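Local coordinates for protein NF-kappa-B inhibitor beta (Mus musculus, PDB 1OY3) that inhibits the transcription factor NF-kappa-B by forming a complex with it and trapping it in the cytoplasm, at residues Asp8-Thr11 and Ala12-Ala16; Glu22-Leu25 and Asp26-Gly30; Ala58-Val61 and Glu62-Ala66; Lys169-Glu172 and Met173-Leu177. One frame throughout, in Å; residues are numbered along the deposited sequence.

Contact 1 of 4, residues Asp8-Thr11 and Ala12-Ala16; sequences DGDT and ALHLA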
ATOM      1  N   ASP C   8      17.157 -13.857 -10.118  1.00 30.43           N
ATOM      2  CA  ASP C   8      16.034 -13.120  -9.557  1.00 27.27           C
ATOM      3  C   ASP C   8      15.096 -14.046  -8.789  1.00 25.94           C
ATOM      4  O   ASP C   8      14.050 -13.618  -8.305  1.00 30.86           O
ATOM      5  CB  ASP C   8      15.255 -12.405 -10.668  1.00 30.91           C
ATOM      6  CG  ASP C   8      16.156 -11.599 -11.598  1.00 36.68           C
ATOM      7  OD1 ASP C   8      17.047 -10.877 -11.099  1.00 41.09           O
ATOM      8  OD2 ASP C   8      15.967 -11.678 -12.831  1.00 40.34           O
ATOM      9  N   GLY C   9      15.472 -15.317  -8.678  1.00 26.58           N
ATOM     10  CA  GLY C   9      14.642 -16.268  -7.959  1.00 19.64           C
ATOM     11  C   GLY C   9      13.479 -16.835  -8.755  1.00 21.65           C
ATOM     12  O   GLY C   9      12.640 -17.533  -8.198  1.00 21.78           O
ATOM     13  N   ASP C  10      13.429 -16.550 -10.054  1.00 21.13           N
ATOM     14  CA  ASP C  10      12.359 -17.050 -10.918  1.00 25.36           C
ATOM     15  C   ASP C  10      12.605 -18.481 -11.414  1.00 27.33           C
ATOM     16  O   ASP C  10      13.598 -18.754 -12.093  1.00 23.42           O
ATOM     17  CB  ASP C  10      12.185 -16.138 -12.133  1.00 24.76           C
ATOM     18  CG  ASP C  10      11.628 -14.781 -11.768  1.00 30.51           C
ATOM     19  OD1 ASP C  10      10.690 -14.733 -10.946  1.00 29.50           O
ATOM     20  OD2 ASP C  10      12.115 -13.768 -12.312  1.00 28.59           O
ATOM     21  N   THR C  11      11.695 -19.388 -11.081  1.00 25.59           N
ATOM     22  CA  THR C  11      11.822 -20.773 -11.510  1.00 28.20           C
ATOM     23  C   THR C  11      11.302 -20.899 -12.939  1.00 26.73           C
ATOM     24  O   THR C  11      10.942 -19.903 -13.567  1.00 29.90           O
ATOM     25  CB  THR C  11      11.006 -21.716 -10.622  1.00 27.02           C
ATOM     26  OG1 THR C  11       9.617 -21.561 -10.926  1.00 28.04           O
ATOM     27  CG2 THR C  11      11.240 -21.397  -9.151  1.00 28.35           C
ATOM     28  N   ALA C  12      11.262 -22.122 -13.451  1.00 27.91           N
ATOM     29  CA  ALA C  12      10.776 -22.358 -14.808  1.00 29.58           C
ATOM     30  C   ALA C  12       9.323 -21.887 -14.922  1.00 29.53           C
ATOM     31  O   ALA C  12       8.878 -21.459 -15.991  1.00 29.46           O
ATOM     32  CB  ALA C  12      10.887 -23.841 -15.155  1.00 30.37           C
ATOM     33  N   LEU C  13       8.586 -21.970 -13.816  1.00 29.81           N
ATOM     34  CA  LEU C  13       7.200 -21.522 -13.805  1.00 30.66           C
ATOM     35  C   LEU C  13       7.131 -20.018 -14.027  1.00 28.44           C
ATOM     36  O   LEU C  13       6.477 -19.565 -14.966  1.00 27.29           O
ATOM     37  CB  LEU C  13       6.520 -21.855 -12.483  1.00 31.11           C
ATOM     38  CG  LEU C  13       5.506 -22.994 -12.468  1.00 30.51           C
ATOM     39  CD1 LEU C  13       4.628 -22.830 -11.246  1.00 32.01           C
ATOM     40  CD2 LEU C  13       4.645 -22.972 -13.726  1.00 29.46           C
ATOM     41  N   HIS C  14       7.808 -19.251 -13.169  1.00 28.15           N
ATOM     42  CA  HIS C  14       7.803 -17.790 -13.285  1.00 29.17           C
ATOM     43  C   HIS C  14       8.123 -17.368 -14.706  1.00 27.86           C
ATOM     44  O   HIS C  14       7.480 -16.478 -15.265  1.00 28.60           O
ATOM     45  CB  HIS C  14       8.836 -17.133 -12.354  1.00 26.03           C
ATOM     46  CG  HIS C  14       8.544 -17.298 -10.894  1.00 27.52           C
ATOM     47  ND1 HIS C  14       8.934 -18.407 -10.177  1.00 22.68           N
ATOM     48  CD2 HIS C  14       7.905 -16.487 -10.014  1.00 27.33           C
ATOM     49  CE1 HIS C  14       8.553 -18.273  -8.920  1.00 27.06           C
ATOM     50  NE2 HIS C  14       7.925 -17.117  -8.794  1.00 28.84           N
ATOM     51  N   LEU C  15       9.123 -18.015 -15.290  1.00 28.00           N
ATOM     52  CA  LEU C  15       9.536 -17.682 -16.644  1.00 28.94           C
ATOM     53  C   LEU C  15       8.513 -18.106 -17.688  1.00 24.86           C
ATOM     54  O   LEU C  15       8.443 -17.510 -18.758  1.00 24.71           O
ATOM     55  CB  LEU C  15      10.900 -18.311 -16.950  1.00 30.26           C
ATOM     56  CG  LEU C  15      12.053 -17.837 -16.062  1.00 30.73           C
ATOM     57  CD1 LEU C  15      13.312 -18.621 -16.391  1.00 32.80           C
ATOM     58  CD2 LEU C  15      12.275 -16.354 -16.261  1.00 24.17           C
ATOM     59  N   ALA C  16       7.722 -19.129 -17.387  1.00 24.89           N
ATOM     60  CA  ALA C  16       6.711 -19.570 -18.340  1.00 26.85           C
ATOM     61  C   ALA C  16       5.663 -18.466 -18.482  1.00 24.62           C
ATOM     62  O   ALA C  16       5.190 -18.199 -19.583  1.00 23.65           O
ATOM     63  CB  ALA C  16       6.054 -20.875 -17.871  1.00 27.62           C
TER
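With chi1 of Thr11 at 74°, OG1 stands between its own backbone N and carbonyl carbon, while the -66° chi1 of His14 puts CG beside its backbone N, anti to the carbonyl carbon, which turns the imidazole back against Thr11. The hydroxyl faces the first helical turn and accepts from the backbone, Leu13 N lying 3.1 Å from Thr11 OG1. In return, His14 ND1 accepts the N-H of Thr11, with 3.1 Å between Thr11 N and ND1, although the donor lies 35° out of the ring plane. A weak link joins Thr11 OG1 to His14 ND1 at 3.3 Å.

This reciprocal arrangement is a capping box at the N-terminus of helix 12-18, and the sequence Thr-Ala-Leu-His is this protein's version of the TPLH signature that begins the first helix of an ankyrin repeat. Here it does so for ANK 1. The far nitrogen of the imidazole, NE2, bonds to Gln46 O at the start of the next repeat, so the ring is held at two points, fixing its rotation. The regular helical bonding begins at once, with Leu15 N 3.1 Å from Thr11 O.

Asp10 crosses His14 at about a right angle. Its OD1 comes within 3.3 Å of His14 CB, carboxylate and imidazole planes being mutually inclined. This is packing against a methylene; the polar partner of OD1 is Asn42 ND2, and OD2 makes a salt bridge to a basic side chain of another protein's chain. Leu15 CD2 also reaches Asp10 CB at 4.1 Å.

Contact 2 of 4, residues Glu22-Leu25 and Asp26-Gly30; sequences EPFL and DFLLG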
ATOM      1  N   GLU C  22       2.128 -20.456 -23.055  1.00 29.68           N
ATOM      2  CA  GLU C  22       1.095 -21.388 -22.621  1.00 30.39           C
ATOM      3  C   GLU C  22       1.493 -22.853 -22.754  1.00 30.86           C
ATOM      4  O   GLU C  22       1.317 -23.637 -21.819  1.00 25.21           O
ATOM      5  CB  GLU C  22      -0.279 -20.913 -23.085  1.00 33.29           C
ATOM      6  CG  GLU C  22      -0.588 -19.496 -22.638  1.00 43.97           C
ATOM      7  CD  GLU C  22      -0.918 -19.408 -21.160  1.00 49.03           C
ATOM      8  OE1 GLU C  22      -2.079 -19.708 -20.803  1.00 52.19           O
ATOM      9  OE2 GLU C  22      -0.026 -19.036 -20.358  1.00 44.74           O
ATOM     10  N   PRO C  23       2.022 -23.248 -23.925  1.00 28.81           N
ATOM     11  CA  PRO C  23       2.439 -24.637 -24.140  1.00 30.95           C
ATOM     12  C   PRO C  23       3.406 -25.155 -23.078  1.00 28.70           C
ATOM     13  O   PRO C  23       3.186 -26.219 -22.501  1.00 28.67           O
ATOM     14  CB  PRO C  23       3.060 -24.589 -25.531  1.00 30.11           C
ATOM     15  CG  PRO C  23       2.177 -23.583 -26.225  1.00 31.20           C
ATOM     16  CD  PRO C  23       2.099 -22.482 -25.182  1.00 28.79           C
ATOM     17  N   PHE C  24       4.478 -24.415 -22.813  1.00 31.95           N
ATOM     18  CA  PHE C  24       5.429 -24.856 -21.803  1.00 31.04           C
ATOM     19  C   PHE C  24       4.772 -24.780 -20.429  1.00 29.82           C
ATOM     20  O   PHE C  24       5.013 -25.636 -19.576  1.00 27.71           O
ATOM     21  CB  PHE C  24       6.707 -24.010 -21.833  1.00 32.22           C
ATOM     22  CG  PHE C  24       7.849 -24.613 -21.048  1.00 37.03           C
ATOM     23  CD1 PHE C  24       8.213 -25.947 -21.237  1.00 37.96           C
ATOM     24  CD2 PHE C  24       8.561 -23.851 -20.122  1.00 38.89           C
ATOM     25  CE1 PHE C  24       9.269 -26.517 -20.516  1.00 35.17           C
ATOM     26  CE2 PHE C  24       9.619 -24.408 -19.396  1.00 36.60           C
ATOM     27  CZ  PHE C  24       9.973 -25.746 -19.595  1.00 37.14           C
ATOM     28  N   LEU C  25       3.938 -23.763 -20.214  1.00 28.64           N
ATOM     29  CA  LEU C  25       3.247 -23.635 -18.937  1.00 26.54           C
ATOM     30  C   LEU C  25       2.492 -24.926 -18.684  1.00 25.37           C
ATOM     31  O   LEU C  25       2.634 -25.535 -17.625  1.00 24.75           O
ATOM     32  CB  LEU C  25       2.251 -22.472 -18.943  1.00 27.39           C
ATOM     33  CG  LEU C  25       1.326 -22.474 -17.713  1.00 30.08           C
ATOM     34  CD1 LEU C  25       2.158 -22.482 -16.442  1.00 30.80           C
ATOM     35  CD2 LEU C  25       0.399 -21.266 -17.736  1.00 29.18           C
ATOM     36  N   ASP C  26       1.707 -25.349 -19.674  1.00 29.33           N
ATOM     37  CA  ASP C  26       0.922 -26.579 -19.562  1.00 28.40           C
ATOM     38  C   ASP C  26       1.812 -27.751 -19.180  1.00 27.85           C
ATOM     39  O   ASP C  26       1.457 -28.568 -18.321  1.00 23.17           O
ATOM     40  CB  ASP C  26       0.208 -26.876 -20.884  1.00 33.64           C
ATOM     41  CG  ASP C  26      -0.937 -25.915 -21.157  1.00 35.77           C
ATOM     42  OD1 ASP C  26      -1.557 -26.020 -22.237  1.00 37.83           O
ATOM     43  OD2 ASP C  26      -1.221 -25.057 -20.292  1.00 35.70           O
ATOM     44  N   PHE C  27       2.976 -27.828 -19.818  1.00 31.75           N
ATOM     45  CA  PHE C  27       3.928 -28.894 -19.532  1.00 33.32           C
ATOM     46  C   PHE C  27       4.300 -28.858 -18.049  1.00 30.57           C
ATOM     47  O   PHE C  27       4.086 -29.830 -17.324  1.00 28.45           O
ATOM     48  CB  PHE C  27       5.183 -28.711 -20.387  1.00 39.67           C
ATOM     49  CG  PHE C  27       6.269 -29.705 -20.096  1.00 41.95           C
ATOM     50  CD1 PHE C  27       6.099 -31.051 -20.398  1.00 45.09           C
ATOM     51  CD2 PHE C  27       7.467 -29.292 -19.525  1.00 45.08           C
ATOM     52  CE1 PHE C  27       7.111 -31.973 -20.137  1.00 47.99           C
ATOM     53  CE2 PHE C  27       8.484 -30.205 -19.260  1.00 44.99           C
ATOM     54  CZ  PHE C  27       8.307 -31.547 -19.566  1.00 47.42           C
ATOM     55  N   LEU C  28       4.850 -27.730 -17.606  1.00 32.51           N
ATOM     56  CA  LEU C  28       5.255 -27.573 -16.212  1.00 33.73           C
ATOM     57  C   LEU C  28       4.134 -27.984 -15.267  1.00 36.14           C
ATOM     58  O   LEU C  28       4.312 -28.857 -14.412  1.00 37.98           O
ATOM     59  CB  LEU C  28       5.659 -26.124 -15.930  1.00 33.08           C
ATOM     60  CG  LEU C  28       7.042 -25.629 -16.377  1.00 30.80           C
ATOM     61  CD1 LEU C  28       7.253 -25.899 -17.835  1.00 34.63           C
ATOM     62  CD2 LEU C  28       7.157 -24.141 -16.112  1.00 26.15           C
ATOM     63  N   LEU C  29       2.975 -27.358 -15.431  1.00 38.50           N
ATOM     64  CA  LEU C  29       1.827 -27.661 -14.585  1.00 37.23           C
ATOM     65  C   LEU C  29       1.485 -29.142 -14.620  1.00 38.84           C
ATOM     66  O   LEU C  29       0.881 -29.669 -13.686  1.00 39.31           O
ATOM     67  CB  LEU C  29       0.623 -26.820 -15.018  1.00 36.36           C
ATOM     68  CG  LEU C  29       0.303 -25.628 -14.109  1.00 33.78           C
ATOM     69  CD1 LEU C  29       1.580 -24.933 -13.683  1.00 32.58           C
ATOM     70  CD2 LEU C  29      -0.627 -24.668 -14.832  1.00 32.71           C
ATOM     71  N   GLY C  30       1.884 -29.811 -15.697  1.00 42.23           N
ATOM     72  CA  GLY C  30       1.612 -31.230 -15.826  1.00 45.91           C
ATOM     73  C   GLY C  30       2.112 -32.013 -14.629  1.00 48.81           C
ATOM     74  O   GLY C  30       1.558 -33.052 -14.279  1.00 48.02           O
TER
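Phe24 lays one face of its ring over the Leu28 isobutyl group, and methyl CD1 stands over the ring centre in a CH-pi contact one helical turn along, though its spacing is doubtful because the model is too tight there. Phe27 meets the same ring differently. The two aromatic planes are near parallel, at 20°, yet slid so far apart that the centroids are 5.7 Å from each other and the rings hardly overlap; the closest approach is Phe24 CE1 to Phe27 CD2, 3.5 Å. Both rings have CG trans to the backbone N (chi1 -166° for Phe24, 176° for Phe27), which sends them out from the helix in the same sense.

These residues lie on helix 22-32, the second helix of the helix-turn-helix of ankyrin repeat ANK 1, and the two phenylalanines face another protein: aromatic side chains of that chain meet both rings, Phe24 in part edge-to-face. Leu25 and Leu29 form a separate apolar ridge, in which Leu25 CD1 touches Leu29 CD1 at 3.7 Å and Leu13 of helix 12-18 packs against both.

Backbone bonds tie the turns together, Asp26 N to Glu22 O at 2.8 Å and Leu29 N to Leu25 O at 2.9 Å. Glu22 and Asp26 place like charges one turn apart, OE1 of Glu22 being 5.4 Å from OD2 of Asp26. Both oxygens form salt bridges to Lys63 NZ of helix 58-66, whose positive charge would be expected to offset any repulsion between the two carboxylates.

Contact 3 of 4, residues Ala58-Val61 and Glu62-Ala66; sequences ASTV and EKLYA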
ATOM      1  N   ALA C  58      -6.365 -13.764 -17.544  1.00 21.59           N
ATOM      2  CA  ALA C  58      -7.408 -14.565 -16.897  1.00 16.91           C
ATOM      3  C   ALA C  58      -7.289 -16.051 -17.155  1.00 20.01           C
ATOM      4  O   ALA C  58      -7.583 -16.873 -16.284  1.00 22.28           O
ATOM      5  CB  ALA C  58      -8.804 -14.069 -17.328  1.00 13.68           C
ATOM      6  N   SER C  59      -6.861 -16.405 -18.359  1.00 18.69           N
ATOM      7  CA  SER C  59      -6.718 -17.805 -18.697  1.00 20.23           C
ATOM      8  C   SER C  59      -5.564 -18.418 -17.903  1.00 19.60           C
ATOM      9  O   SER C  59      -5.676 -19.519 -17.363  1.00 21.68           O
ATOM     10  CB  SER C  59      -6.469 -17.948 -20.196  1.00 25.78           C
ATOM     11  OG  SER C  59      -6.315 -19.303 -20.546  1.00 31.07           O
ATOM     12  N   THR C  60      -4.464 -17.685 -17.804  1.00 18.84           N
ATOM     13  CA  THR C  60      -3.293 -18.175 -17.083  1.00 17.80           C
ATOM     14  C   THR C  60      -3.538 -18.250 -15.573  1.00 20.18           C
ATOM     15  O   THR C  60      -3.006 -19.127 -14.891  1.00 18.80           O
ATOM     16  CB  THR C  60      -2.077 -17.280 -17.376  1.00 20.77           C
ATOM     17  OG1 THR C  60      -1.853 -17.253 -18.792  1.00 16.58           O
ATOM     18  CG2 THR C  60      -0.827 -17.810 -16.664  1.00 20.70           C
ATOM     19  N   VAL C  61      -4.362 -17.345 -15.055  1.00 14.86           N
ATOM     20  CA  VAL C  61      -4.656 -17.350 -13.639  1.00 10.84           C
ATOM     21  C   VAL C  61      -5.488 -18.580 -13.282  1.00 14.29           C
ATOM     22  O   VAL C  61      -5.312 -19.157 -12.206  1.00 10.82           O
ATOM     23  CB  VAL C  61      -5.402 -16.057 -13.215  1.00  9.96           C
ATOM     24  CG1 VAL C  61      -5.986 -16.220 -11.814  1.00  5.26           C
ATOM     25  CG2 VAL C  61      -4.424 -14.867 -13.251  1.00  7.12           C
ATOM     26  N   GLU C  62      -6.376 -18.996 -14.185  1.00 17.58           N
ATOM     27  CA  GLU C  62      -7.217 -20.163 -13.933  1.00 15.13           C
ATOM     28  C   GLU C  62      -6.401 -21.448 -13.880  1.00 18.22           C
ATOM     29  O   GLU C  62      -6.629 -22.299 -13.020  1.00 19.27           O
ATOM     30  CB  GLU C  62      -8.313 -20.286 -15.005  1.00 21.30           C
ATOM     31  CG  GLU C  62      -9.190 -21.539 -14.877  1.00 20.71           C
ATOM     32  CD  GLU C  62     -10.372 -21.543 -15.843  1.00 16.35           C
ATOM     33  OE1 GLU C  62     -10.177 -21.171 -17.019  1.00 18.01           O
ATOM     34  OE2 GLU C  62     -11.490 -21.921 -15.431  1.00 12.70           O
ATOM     35  N   LYS C  63      -5.454 -21.592 -14.802  1.00 10.62           N
ATOM     36  CA  LYS C  63      -4.622 -22.792 -14.839  1.00 14.23           C
ATOM     37  C   LYS C  63      -3.886 -22.931 -13.525  1.00 13.79           C
ATOM     38  O   LYS C  63      -3.927 -23.983 -12.881  1.00 17.08           O
ATOM     39  CB  LYS C  63      -3.618 -22.706 -15.982  1.00 11.36           C
ATOM     40  CG  LYS C  63      -4.249 -22.690 -17.353  1.00 14.16           C
ATOM     41  CD  LYS C  63      -3.162 -22.713 -18.415  1.00 18.87           C
ATOM     42  CE  LYS C  63      -3.747 -22.744 -19.807  1.00 18.50           C
ATOM     43  NZ  LYS C  63      -2.648 -22.656 -20.797  1.00 27.59           N
ATOM     44  N   LEU C  64      -3.230 -21.851 -13.115  1.00 14.60           N
ATOM     45  CA  LEU C  64      -2.488 -21.836 -11.864  1.00 15.84           C
ATOM     46  C   LEU C  64      -3.434 -22.098 -10.698  1.00 19.77           C
ATOM     47  O   LEU C  64      -3.126 -22.896  -9.806  1.00 20.14           O
ATOM     48  CB  LEU C  64      -1.764 -20.485 -11.700  1.00 13.51           C
ATOM     49  CG  LEU C  64      -0.712 -20.269 -12.793  1.00 16.57           C
ATOM     50  CD1 LEU C  64      -0.203 -18.829 -12.810  1.00 16.76           C
ATOM     51  CD2 LEU C  64       0.437 -21.254 -12.559  1.00 20.75           C
ATOM     52  N   TYR C  65      -4.595 -21.450 -10.719  1.00 16.60           N
ATOM     53  CA  TYR C  65      -5.583 -21.612  -9.647  1.00 15.95           C
ATOM     54  C   TYR C  65      -6.121 -23.053  -9.652  1.00 18.79           C
ATOM     55  O   TYR C  65      -6.233 -23.699  -8.607  1.00 20.44           O
ATOM     56  CB  TYR C  65      -6.734 -20.610  -9.850  1.00 16.33           C
ATOM     57  CG  TYR C  65      -7.715 -20.471  -8.692  1.00 12.38           C
ATOM     58  CD1 TYR C  65      -9.036 -20.082  -8.931  1.00 12.27           C
ATOM     59  CD2 TYR C  65      -7.323 -20.676  -7.367  1.00 14.40           C
ATOM     60  CE1 TYR C  65      -9.933 -19.904  -7.898  1.00 13.34           C
ATOM     61  CE2 TYR C  65      -8.230 -20.487  -6.304  1.00  5.50           C
ATOM     62  CZ  TYR C  65      -9.530 -20.102  -6.590  1.00 11.60           C
ATOM     63  OH  TYR C  65     -10.439 -19.881  -5.571  1.00 15.22           O
ATOM     64  N   ALA C  66      -6.439 -23.552 -10.840  1.00 20.53           N
ATOM     65  CA  ALA C  66      -6.961 -24.900 -11.001  1.00 18.08           C
ATOM     66  C   ALA C  66      -5.934 -25.909 -10.510  1.00 20.00           C
ATOM     67  O   ALA C  66      -6.292 -26.920  -9.906  1.00 15.97           O
ATOM     68  CB  ALA C  66      -7.296 -25.165 -12.474  1.00 13.77           C
TER
HETATM   69  O   HOH W   1      -7.781 -21.862 -18.538  1.00 27.60           O
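The ring of Tyr65 lies oblique to Val61 O without touching it, and no atom of 58-61 packs on either face; the side chain's closest approach is that of Tyr65 CB, 3.1 Å from Val61 O. Because CG is turned opposite the backbone N (chi1 -169°), the phenol leads off away from Val61, and its hydroxyl is hydrogen-bonded to Gln99 O. The same Val61 oxygen receives the N-H of Tyr65, 2.8 Å from Tyr65 N.

The carboxylate of Glu62, at the end of an extended chain, is reached by a water that donates to Glu62 OE1 at 2.9 Å and, weakly, to Ser59 O. That carbonyl is busy: it also takes weak bonds from the N-H groups of Glu62 and Lys63, and Lys63 CG lies 3.5 Å from Ser59 O. The rest of the lysine chain runs on outstretched, carrying NZ to salt bridges with Asp26 and Glu22 of helix 22-32.

Thr60 and Leu64 lie side by side and point the same way, Thr60 CG2 being 4.0 Å from Leu64 CD1. The backbone bond Leu64 N to Thr60 O (3.3 Å) joins the same two residues.

Helix 58-66 is the second helix of ANK 2 and packs as the stacked pairs of an ankyrin array do. Thr60, Val61 and Leu64 rest on helix 48-55, Val61 and Glu62 reach helix 91-97, and Thr60, Lys63 and Leu64 adjoin helix 22-32.

Contact 4 of 4, residues Lys169-Glu172 and Met173-Leu177; sequences KDAE and MVRLL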
ATOM      1  N   LYS C 169      -9.921   4.080  -8.123  1.00 20.09           N
ATOM      2  CA  LYS C 169     -11.163   4.498  -8.773  1.00 21.71           C
ATOM      3  C   LYS C 169     -11.618   3.471  -9.807  1.00 22.76           C
ATOM      4  O   LYS C 169     -11.939   3.815 -10.944  1.00 24.10           O
ATOM      5  CB  LYS C 169     -10.955   5.852  -9.464  1.00 22.86           C
ATOM      6  CG  LYS C 169     -10.271   6.906  -8.592  1.00 25.57           C
ATOM      7  CD  LYS C 169     -10.026   8.207  -9.366  1.00 32.58           C
ATOM      8  CE  LYS C 169      -9.224   7.952 -10.643  1.00 38.77           C
ATOM      9  NZ  LYS C 169      -9.040   9.168 -11.500  1.00 41.68           N
ATOM     10  N   ASP C 170     -11.647   2.206  -9.402  1.00 20.46           N
ATOM     11  CA  ASP C 170     -12.040   1.128 -10.292  1.00 20.31           C
ATOM     12  C   ASP C 170     -13.455   0.650  -9.940  1.00 18.96           C
ATOM     13  O   ASP C 170     -13.642  -0.261  -9.131  1.00 15.42           O
ATOM     14  CB  ASP C 170     -11.021   0.001 -10.163  1.00 24.70           C
ATOM     15  CG  ASP C 170     -11.218  -1.082 -11.191  1.00 28.11           C
ATOM     16  OD1 ASP C 170     -10.280  -1.881 -11.384  1.00 32.95           O
ATOM     17  OD2 ASP C 170     -12.308  -1.139 -11.795  1.00 30.95           O
ATOM     18  N   ALA C 171     -14.448   1.283 -10.558  1.00 15.62           N
ATOM     19  CA  ALA C 171     -15.848   0.979 -10.318  1.00 16.91           C
ATOM     20  C   ALA C 171     -16.183  -0.469 -10.646  1.00 16.16           C
ATOM     21  O   ALA C 171     -16.879  -1.142  -9.888  1.00 14.39           O
ATOM     22  CB  ALA C 171     -16.722   1.919 -11.139  1.00 16.64           C
ATOM     23  N   GLU C 172     -15.695  -0.938 -11.786  1.00 17.08           N
ATOM     24  CA  GLU C 172     -15.934  -2.304 -12.199  1.00 14.88           C
ATOM     25  C   GLU C 172     -15.392  -3.282 -11.147  1.00 15.14           C
ATOM     26  O   GLU C 172     -16.062  -4.260 -10.784  1.00 13.56           O
ATOM     27  CB  GLU C 172     -15.272  -2.568 -13.547  1.00 23.63           C
ATOM     28  CG  GLU C 172     -16.204  -3.207 -14.552  1.00 33.05           C
ATOM     29  CD  GLU C 172     -17.118  -4.235 -13.911  1.00 41.12           C
ATOM     30  OE1 GLU C 172     -16.608  -5.228 -13.349  1.00 47.96           O
ATOM     31  OE2 GLU C 172     -18.351  -4.045 -13.967  1.00 42.42           O
ATOM     32  N   MET C 173     -14.188  -3.021 -10.646  1.00 13.63           N
ATOM     33  CA  MET C 173     -13.604  -3.913  -9.642  1.00 16.02           C
ATOM     34  C   MET C 173     -14.370  -3.827  -8.324  1.00 14.44           C
ATOM     35  O   MET C 173     -14.527  -4.829  -7.627  1.00 14.95           O
ATOM     36  CB  MET C 173     -12.126  -3.594  -9.389  1.00  8.12           C
ATOM     37  CG  MET C 173     -11.442  -4.676  -8.520  1.00 13.42           C
ATOM     38  SD  MET C 173     -11.316  -6.298  -9.370  1.00 16.74           S
ATOM     39  CE  MET C 173      -9.794  -5.984 -10.320  1.00 14.58           C
ATOM     40  N   VAL C 174     -14.846  -2.631  -7.991  1.00 13.37           N
ATOM     41  CA  VAL C 174     -15.611  -2.445  -6.762  1.00 16.70           C
ATOM     42  C   VAL C 174     -16.870  -3.312  -6.854  1.00 17.33           C
ATOM     43  O   VAL C 174     -17.258  -3.967  -5.886  1.00 18.97           O
ATOM     44  CB  VAL C 174     -16.016  -0.958  -6.570  1.00 16.11           C
ATOM     45  CG1 VAL C 174     -16.999  -0.812  -5.401  1.00 17.80           C
ATOM     46  CG2 VAL C 174     -14.786  -0.123  -6.310  1.00 22.87           C
ATOM     47  N   ARG C 175     -17.496  -3.323  -8.026  1.00 22.60           N
ATOM     48  CA  ARG C 175     -18.699  -4.124  -8.230  1.00 21.60           C
ATOM     49  C   ARG C 175     -18.451  -5.615  -7.977  1.00 20.17           C
ATOM     50  O   ARG C 175     -19.225  -6.262  -7.268  1.00 18.43           O
ATOM     51  CB  ARG C 175     -19.260  -3.889  -9.642  1.00 22.81           C
ATOM     52  CG  ARG C 175     -20.132  -2.635  -9.736  1.00 22.98           C
ATOM     53  CD  ARG C 175     -20.831  -2.510 -11.073  1.00 26.41           C
ATOM     54  NE  ARG C 175     -19.953  -1.970 -12.102  1.00 33.54           N
ATOM     55  CZ  ARG C 175     -19.944  -0.696 -12.483  1.00 37.62           C
ATOM     56  NH1 ARG C 175     -20.781   0.171 -11.919  1.00 36.91           N
ATOM     57  NH2 ARG C 175     -19.090  -0.287 -13.414  1.00 35.16           N
ATOM     58  N   LEU C 176     -17.376  -6.152  -8.550  1.00 15.09           N
ATOM     59  CA  LEU C 176     -17.019  -7.556  -8.361  1.00 14.85           C
ATOM     60  C   LEU C 176     -16.756  -7.861  -6.890  1.00 18.06           C
ATOM     61  O   LEU C 176     -17.198  -8.884  -6.361  1.00 15.93           O
ATOM     62  CB  LEU C 176     -15.771  -7.907  -9.178  1.00 19.54           C
ATOM     63  CG  LEU C 176     -15.943  -8.366 -10.629  1.00 19.80           C
ATOM     64  CD1 LEU C 176     -17.170  -7.731 -11.269  1.00 29.58           C
ATOM     65  CD2 LEU C 176     -14.676  -8.015 -11.391  1.00 21.32           C
ATOM     66  N   LEU C 177     -16.018  -6.975  -6.228  1.00 19.30           N
ATOM     67  CA  LEU C 177     -15.730  -7.161  -4.817  1.00 21.62           C
ATOM     68  C   LEU C 177     -17.019  -7.118  -3.989  1.00 20.33           C
ATOM     69  O   LEU C 177     -17.228  -7.955  -3.113  1.00 18.60           O
ATOM     70  CB  LEU C 177     -14.743  -6.094  -4.336  1.00 22.97           C
ATOM     71  CG  LEU C 177     -13.336  -6.274  -4.928  1.00 17.99           C
ATOM     72  CD1 LEU C 177     -12.404  -5.221  -4.349  1.00 18.87           C
ATOM     73  CD2 LEU C 177     -12.816  -7.687  -4.627  1.00 21.54           C
TER
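Ala171 O accepts the backbone N-H of Arg175, with 2.9 Å between Ala171 O and Arg175 N, and the same oxygen lies, without bonding, over one face of the arginine's guanidinium group, offset toward its rim. Bent at chi3 (-80°), that side chain folds back along the helix to meet Glu172. Arg175 NE is 3.2 Å from Glu172 OE2 in a straight, hydrogen-bonded salt bridge, approached in the guanidinium plane but from well above the carboxylate plane, 54° out of it. The other oxygen, Glu172 OE1, lies 3.3 Å from Leu176 CD1.

At the helix start Asp170 is the N-cap. Its OD2 receives Met173 N at 2.9 Å, though the position of OD2 is less certain than most, and Asp170 O accepts Val174 N, also at 2.9 Å. Just before it, Lys169 with its positive phi is the C-prime residue of a Schellman motif closing helix 161-167, so the linker between the two helices of ANK 4 has a stop and a start in consecutive residues.

Helix 171-180 packs through Met173, Val174 and Leu177 on helix 161-167, while Met173 also meets helix 91-97 and Ala171, Val174 and Arg175 lie against helix 205-213.

How the contacts relate
Contacts 1, 2 and 3 form a connected block in ANK 1 and ANK 2. Contacts 1 and 2, centres about 13 Å apart, lie on the two consecutive helices of ANK 1 and pack through Leu13, whose CD2 is 3.6 Å from Leu29 CD1. Contact 2 passes on to contact 3, about 12 Å away centre to centre, where the salt bridge from Asp26 OD2 to Lys63 NZ spans 2.8 Å between second helices of successive repeats. Contacts 1 and 3 do not touch. Contact 4 belongs to ANK 4, its centre about 21 Å from that of contact 3. Another protein of the complex reaches contacts 1 and 2 but neither contact 3 nor contact 4.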